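Local coordinates for protein homoserine O-acetyltransferase (Bacillus anthracis str. 'Ames Ancestor', PDB 3I1I) that probably transfers an acetyl group from acetyl-CoA to the side-chain hydroxyl of homoserine, a step toward methionine, on an alpha/beta hydrolase fold, at residues E307-M312 against G337-V342; V172-G177 against R371-F376. One frame throughout, in Å; residues are numbered along the deposited sequence. Where two conformers were deposited one is given.

The contacts share the last three parallel strands of the main sheet (174-178, 309-313, 340-342); contact 2 adds the irregular tail 371-376 that follows helix 362-370. Their centres lie about 7 Å apart, each about 21 Å from the chain centre. Along the chain the order is 172-177, 307-312, 337-342, 371-376, so the two segments of contact 1 fall between those of contact 2. Strand 174-178 neighbours strand 309-313, and Leu-311 O and Gly-177 N, 2.9 Å apart, probably form a hydrogen bond between them; Ser-375 OG and Glu-307 O, at 2.7 Å, probably form another. Contact 1 thus builds the sheet edge, while contact 2 fastens the C-terminal tail across the starts of its strands.

Contact 1: E307-M312 against G337-V342; sequences EANVLM and GKYAEV
The phenol ring of Tyr-339 and the side-chain amide of Asn-309 cross obliquely, their planes 30° apart. Asn-309 CG approaches Tyr-339 CD2 to 4.1 Å, and OD1 of Asn-309 lies 3.8 Å from CB of Tyr-339. The amide's polar atoms bond to the C-terminal tail, ND2 to Lys-372 O and OD1 to Ser-374 N, which fixes its rotation. Phe-368 of helix 362-370 packs against both side chains. At the far end of the ring, Tyr-339 OH donates to Glu-341 OE2 at 2.7 Å, meeting the carboxylate from above its plane; OE1 of Glu-341 forms a salt bridge with Lys-364, so the carboxylate is held through both oxygens. Glu-341 CG takes the crowded position between backbone N and carbonyl carbon (chi1 60°), where it meets Leu-311 CD1 at 3.4 Å. Beneath these side chains, strands 309-312 and 340-342 run parallel, their axes 9° apart, as neighbouring strands of a beta-alpha-beta unit connected through helix 324-335. Three backbone bonds set the register: Val-310 N to Tyr-339 O (2.9 Å), Glu-341 N to Val-310 O (2.9 Å) and Met-312 N to Glu-341 O (2.8 Å), the last nearly straight. On the opposite sheet face from Leu-311 and Glu-341, Val-310 CB packs against Ala-340 CB; Val-342, on that same face, also touches helix 324-335. Toward the strand starts, the extended Lys-338 chain crosses Glu-307, but NZ of Lys-338 stays 4.2 Å from OE2 of Glu-307, beyond a salt bridge, and bonds instead to Ser-304 O and Gln-336 OE1.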
loop_
_atom_site.group_PDB
_atom_site.type_symbol
_atom_site.label_atom_id
_atom_site.label_comp_id
_atom_site.label_asym_id
_atom_site.label_seq_id
_atom_site.Cartn_x
_atom_site.Cartn_y
_atom_site.Cartn_z
ATOM N N GLU A 307 -38.000 2.207 -3.226
ATOM C CA GLU A 307 -39.246 1.586 -3.707
ATOM C C GLU A 307 -39.014 0.770 -4.998
ATOM O O GLU A 307 -39.928 0.132 -5.482
ATOM C CB GLU A 307 -40.354 2.635 -3.915
ATOM C CG GLU A 307 -40.645 3.544 -2.673
ATOM C CD GLU A 307 -41.138 2.778 -1.399
ATOM O OE1 GLU A 307 -41.719 1.707 -1.555
ATOM O OE2 GLU A 307 -40.971 3.264 -0.236
ATOM N N ALA A 308 -37.800 0.782 -5.533
ATOM C CA ALA A 308 -37.466 -0.005 -6.729
ATOM C C ALA A 308 -37.483 -1.495 -6.385
ATOM O O ALA A 308 -37.261 -1.876 -5.241
ATOM C CB ALA A 308 -36.109 0.377 -7.236
ATOM N N ASN A 309 -37.751 -2.334 -7.375
ATOM C CA ASN A 309 -37.421 -3.760 -7.280
ATOM C C ASN A 309 -35.917 -3.795 -7.235
ATOM O O ASN A 309 -35.307 -3.132 -8.054
ATOM C CB ASN A 309 -37.883 -4.518 -8.542
ATOM C CG ASN A 309 -39.367 -4.851 -8.549
ATOM O OD1 ASN A 309 -40.133 -4.355 -7.754
ATOM N ND2 ASN A 309 -39.767 -5.720 -9.463
ATOM N N VAL A 310 -35.313 -4.510 -6.295
ATOM C CA VAL A 310 -33.845 -4.485 -6.146
ATOM C C VAL A 310 -33.207 -5.857 -6.397
ATOM O O VAL A 310 -33.677 -6.860 -5.853
ATOM C CB VAL A 310 -33.425 -3.975 -4.728
ATOM C CG1 VAL A 310 -31.936 -4.306 -4.412
ATOM C CG2 VAL A 310 -33.709 -2.454 -4.599
ATOM N N LEU A 311 -32.159 -5.879 -7.236
ATOM C CA LEU A 311 -31.357 -7.082 -7.523
ATOM C C LEU A 311 -29.876 -6.803 -7.238
ATOM O O LEU A 311 -29.276 -5.917 -7.849
ATOM C CB LEU A 311 -31.523 -7.522 -8.990
ATOM C CG LEU A 311 -30.713 -8.784 -9.436
ATOM C CD1 LEU A 311 -31.052 -10.080 -8.578
ATOM C CD2 LEU A 311 -30.884 -9.081 -10.908
HETATM N N MSE A 312 -29.297 -7.533 -6.284
HETATM C CA MSE A 312 -27.858 -7.423 -5.976
HETATM C C MSE A 312 -27.138 -8.687 -6.529
HETATM O O MSE A 312 -27.586 -9.841 -6.314
HETATM C CB MSE A 312 -27.630 -7.299 -4.468
HETATM C CG MSE A 312 -28.283 -6.111 -3.723
HETATM SE SE MSE A 312 -27.697 -4.411 -4.458
HETATM C CE MSE A 312 -25.955 -4.424 -3.561
ATOM N N GLY A 337 -41.147 -5.300 3.444
ATOM C CA GLY A 337 -42.143 -5.657 2.447
ATOM C C GLY A 337 -41.738 -5.308 1.023
ATOM O O GLY A 337 -42.561 -5.339 0.120
ATOM N N LYS A 338 -40.473 -5.023 0.769
ATOM C CA LYS A 338 -40.061 -4.739 -0.611
ATOM C C LYS A 338 -39.551 -5.952 -1.385
ATOM O O LYS A 338 -39.195 -6.980 -0.798
ATOM C CB LYS A 338 -39.026 -3.641 -0.590
ATOM C CG LYS A 338 -39.694 -2.342 -0.159
ATOM C CD LYS A 338 -38.720 -1.363 0.387
ATOM C CE LYS A 338 -39.455 -0.205 1.104
ATOM N NZ LYS A 338 -38.398 0.630 1.692
ATOM N N TYR A 339 -39.562 -5.838 -2.711
ATOM C CA TYR A 339 -39.031 -6.872 -3.566
ATOM C C TYR A 339 -37.511 -6.664 -3.709
ATOM O O TYR A 339 -37.050 -5.613 -4.230
ATOM C CB TYR A 339 -39.697 -6.878 -4.961
ATOM C CG TYR A 339 -39.271 -8.089 -5.769
ATOM C CD1 TYR A 339 -40.048 -9.239 -5.819
ATOM C CD2 TYR A 339 -38.035 -8.117 -6.387
ATOM C CE1 TYR A 339 -39.608 -10.385 -6.540
ATOM C CE2 TYR A 339 -37.594 -9.228 -7.090
ATOM C CZ TYR A 339 -38.382 -10.348 -7.174
ATOM O OH TYR A 339 -37.877 -11.426 -7.870
ATOM N N ALA A 340 -36.750 -7.670 -3.284
ATOM C CA ALA A 340 -35.304 -7.581 -3.282
ATOM C C ALA A 340 -34.700 -8.977 -3.272
ATOM O O ALA A 340 -35.219 -9.866 -2.572
ATOM C CB ALA A 340 -34.818 -6.771 -2.085
ATOM N N GLU A 341 -33.653 -9.193 -4.073
ATOM C CA GLU A 341 -32.989 -10.496 -4.148
ATOM C C GLU A 341 -31.487 -10.372 -4.390
ATOM O O GLU A 341 -31.012 -9.367 -4.945
ATOM C CB GLU A 341 -33.648 -11.427 -5.192
ATOM C CG GLU A 341 -33.663 -10.942 -6.640
ATOM C CD GLU A 341 -34.341 -11.967 -7.648
ATOM O OE1 GLU A 341 -33.968 -13.178 -7.662
ATOM O OE2 GLU A 341 -35.241 -11.533 -8.424
ATOM N N VAL A 342 -30.753 -11.387 -3.939
ATOM C CA VAL A 342 -29.328 -11.554 -4.205
ATOM C C VAL A 342 -29.199 -12.688 -5.211
ATOM O O VAL A 342 -29.820 -13.721 -5.063
ATOM C CB VAL A 342 -28.509 -11.975 -2.957
ATOM C CG1 VAL A 342 -27.043 -12.142 -3.343
ATOM C CG2 VAL A 342 -28.667 -10.960 -1.802
#

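Contact 2: V172-G177 against R371-F376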
loop_
_atom_site.group_PDB
_atom_site.type_symbol
_atom_site.label_atom_id
_atom_site.label_comp_id
_atom_site.label_asym_id
_atom_site.label_seq_id
_atom_site.Cartn_x
_atom_site.Cartn_y
_atom_site.Cartn_z
ATOM N N VAL A 172 -37.248 5.475 -9.904
ATOM C CA VAL A 172 -36.510 4.258 -10.216
ATOM C C VAL A 172 -37.383 3.009 -10.084
ATOM O O VAL A 172 -37.805 2.633 -9.004
ATOM C CB VAL A 172 -35.274 4.129 -9.296
ATOM C CG1 VAL A 172 -34.492 2.841 -9.594
ATOM C CG2 VAL A 172 -34.365 5.371 -9.400
ATOM N N GLU A 173 -37.623 2.326 -11.182
ATOM C CA GLU A 173 -38.437 1.118 -11.138
ATOM C C GLU A 173 -37.670 -0.089 -10.635
ATOM O O GLU A 173 -38.236 -0.954 -9.932
ATOM C CB GLU A 173 -39.013 0.817 -12.510
ATOM C CG GLU A 173 -39.944 1.923 -12.961
ATOM C CD GLU A 173 -40.628 1.648 -14.280
ATOM O OE1 GLU A 173 -40.588 0.509 -14.802
ATOM O OE2 GLU A 173 -41.233 2.597 -14.793
ATOM N N ARG A 174 -36.395 -0.132 -11.013
ATOM C CA ARG A 174 -35.549 -1.281 -10.795
ATOM C C ARG A 174 -34.146 -0.826 -10.572
ATOM O O ARG A 174 -33.657 0.041 -11.275
ATOM C CB ARG A 174 -35.561 -2.171 -12.009
ATOM C CG ARG A 174 -36.906 -2.736 -12.344
ATOM C CD ARG A 174 -36.874 -3.555 -13.644
ATOM N NE ARG A 174 -38.217 -3.872 -14.083
ATOM C CZ ARG A 174 -39.075 -2.988 -14.598
ATOM N NH1 ARG A 174 -38.743 -1.707 -14.788
ATOM N NH2 ARG A 174 -40.297 -3.387 -14.931
HETATM N N MSE A 175 -33.467 -1.437 -9.613
HETATM C CA MSE A 175 -32.043 -1.154 -9.418
HETATM C C MSE A 175 -31.253 -2.462 -9.423
HETATM O O MSE A 175 -31.639 -3.407 -8.769
HETATM C CB MSE A 175 -31.837 -0.400 -8.129
HETATM C CG MSE A 175 -30.418 0.105 -7.955
HETATM SE SE MSE A 175 -29.341 -1.164 -6.935
HETATM C CE MSE A 175 -30.146 -0.793 -5.204
ATOM N N ILE A 176 -30.171 -2.531 -10.186
ATOM C CA ILE A 176 -29.343 -3.737 -10.214
ATOM C C ILE A 176 -27.948 -3.294 -9.818
ATOM O O ILE A 176 -27.337 -2.467 -10.484
ATOM C CB ILE A 176 -29.264 -4.388 -11.606
ATOM C CG1 ILE A 176 -30.665 -4.724 -12.145
ATOM C CG2 ILE A 176 -28.386 -5.647 -11.547
ATOM C CD1 ILE A 176 -30.674 -5.489 -13.489
ATOM N N GLY A 177 -27.459 -3.838 -8.725
ATOM C CA GLY A 177 -26.187 -3.454 -8.193
ATOM C C GLY A 177 -25.250 -4.648 -8.292
ATOM O O GLY A 177 -25.413 -5.657 -7.554
ATOM N N ARG A 371 -39.377 -8.323 -15.148
ATOM C CA ARG A 371 -40.323 -8.513 -14.069
ATOM C C ARG A 371 -41.017 -7.173 -13.745
ATOM O O ARG A 371 -40.401 -6.101 -13.826
ATOM C CB ARG A 371 -39.591 -9.066 -12.861
ATOM C CG ARG A 371 -40.418 -9.231 -11.622
ATOM C CD ARG A 371 -39.498 -9.493 -10.467
ATOM N NE ARG A 371 -38.746 -10.736 -10.671
ATOM C CZ ARG A 371 -39.232 -11.953 -10.416
ATOM N NH1 ARG A 371 -40.466 -12.094 -9.921
ATOM N NH2 ARG A 371 -38.478 -13.037 -10.637
ATOM N N LYS A 372 -42.295 -7.250 -13.380
ATOM C CA LYS A 372 -43.079 -6.052 -13.096
ATOM C C LYS A 372 -42.723 -5.428 -11.736
ATOM O O LYS A 372 -42.310 -6.111 -10.802
ATOM C CB LYS A 372 -44.580 -6.363 -13.161
ATOM C CG LYS A 372 -45.127 -7.082 -11.935
ATOM C CD LYS A 372 -46.614 -7.443 -12.109
ATOM C CE LYS A 372 -47.295 -7.637 -10.758
ATOM N NZ LYS A 372 -47.544 -6.314 -10.070
ATOM N N VAL A 373 -42.909 -4.120 -11.650
ATOM C CA VAL A 373 -42.599 -3.361 -10.450
ATOM C C VAL A 373 -43.601 -3.714 -9.348
ATOM O O VAL A 373 -44.800 -3.766 -9.577
ATOM C CB VAL A 373 -42.563 -1.846 -10.747
ATOM C CG1 VAL A 373 -42.280 -0.999 -9.438
ATOM C CG2 VAL A 373 -41.524 -1.601 -11.838
ATOM N N SER A 374 -43.069 -3.970 -8.158
ATOM C CA SER A 374 -43.847 -4.555 -7.053
ATOM C C SER A 374 -44.569 -3.464 -6.264
ATOM O O SER A 374 -45.750 -3.602 -5.972
ATOM C CB SER A 374 -42.956 -5.410 -6.134
ATOM O OG SER A 374 -43.356 -5.284 -4.782
ATOM N N SER A 375 -43.851 -2.382 -5.961
ATOM C CA SER A 375 -44.423 -1.211 -5.299
ATOM C C SER A 375 -45.139 -0.308 -6.330
ATOM O O SER A 375 -45.206 -0.629 -7.505
ATOM C CB SER A 375 -43.299 -0.425 -4.584
ATOM O OG SER A 375 -42.629 0.470 -5.475
ATOM N N PHE A 376 -45.671 0.820 -5.878
ATOM C CA PHE A 376 -46.102 1.897 -6.797
ATOM C C PHE A 376 -44.948 2.932 -6.906
ATOM O O PHE A 376 -44.538 3.363 -7.991
ATOM C CB PHE A 376 -47.410 2.545 -6.288
ATOM C CG PHE A 376 -48.512 1.533 -5.962
ATOM C CD1 PHE A 376 -48.574 0.922 -4.711
ATOM C CD2 PHE A 376 -49.470 1.178 -6.922
ATOM C CE1 PHE A 376 -49.557 -0.021 -4.421
ATOM C CE2 PHE A 376 -50.464 0.230 -6.634
ATOM C CZ PHE A 376 -50.497 -0.372 -5.378
#
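Arg-174 carries the dense half of this small interface, which buries 178 Å² in all. Its side chain leaves the backbone with CG anti to the carbonyl carbon (chi1 -62°) and runs extended to NE, bringing the guanidinium side-on to the carbonyl of Arg-371. Two nitrogens grip that one oxygen: Arg-174 NE reaches Arg-371 O at 3.1 Å, nearly along the C=O axis, and Arg-174 NH2 reaches the same Arg-371 O at 2.9 Å from above the carbonyl plane. The oxygen itself lies in the guanidinium plane, at its edge. Over one face sits Val-373 CG2, 3.6 Å above the plane but offset toward the rim. That methyl also touches Glu-173 CB at 3.6 Å, so it rests in the corner between the Glu-173 side chain and the Arg-174 guanidinium. Glu-173 OE1 offers its anti lone pair to Arg-174 NH1 in a 2.9 Å salt bridge, and His-149 O accepts from NH1 as well; these partners fix the guanidinium's rotation and would favour its positive charge. The other side is loose: CB of Lys-372 points away from 172-177, and exposed Ser-374 and Phe-376 make no contact with it. The pairing joins the segment after helix 362-370 to the start of strand 174-178. That is the opposite end of the parallel strands from the probable nucleophile elbow at Ser-155, which follows strand 150-154 in the manner of alpha/beta hydrolases.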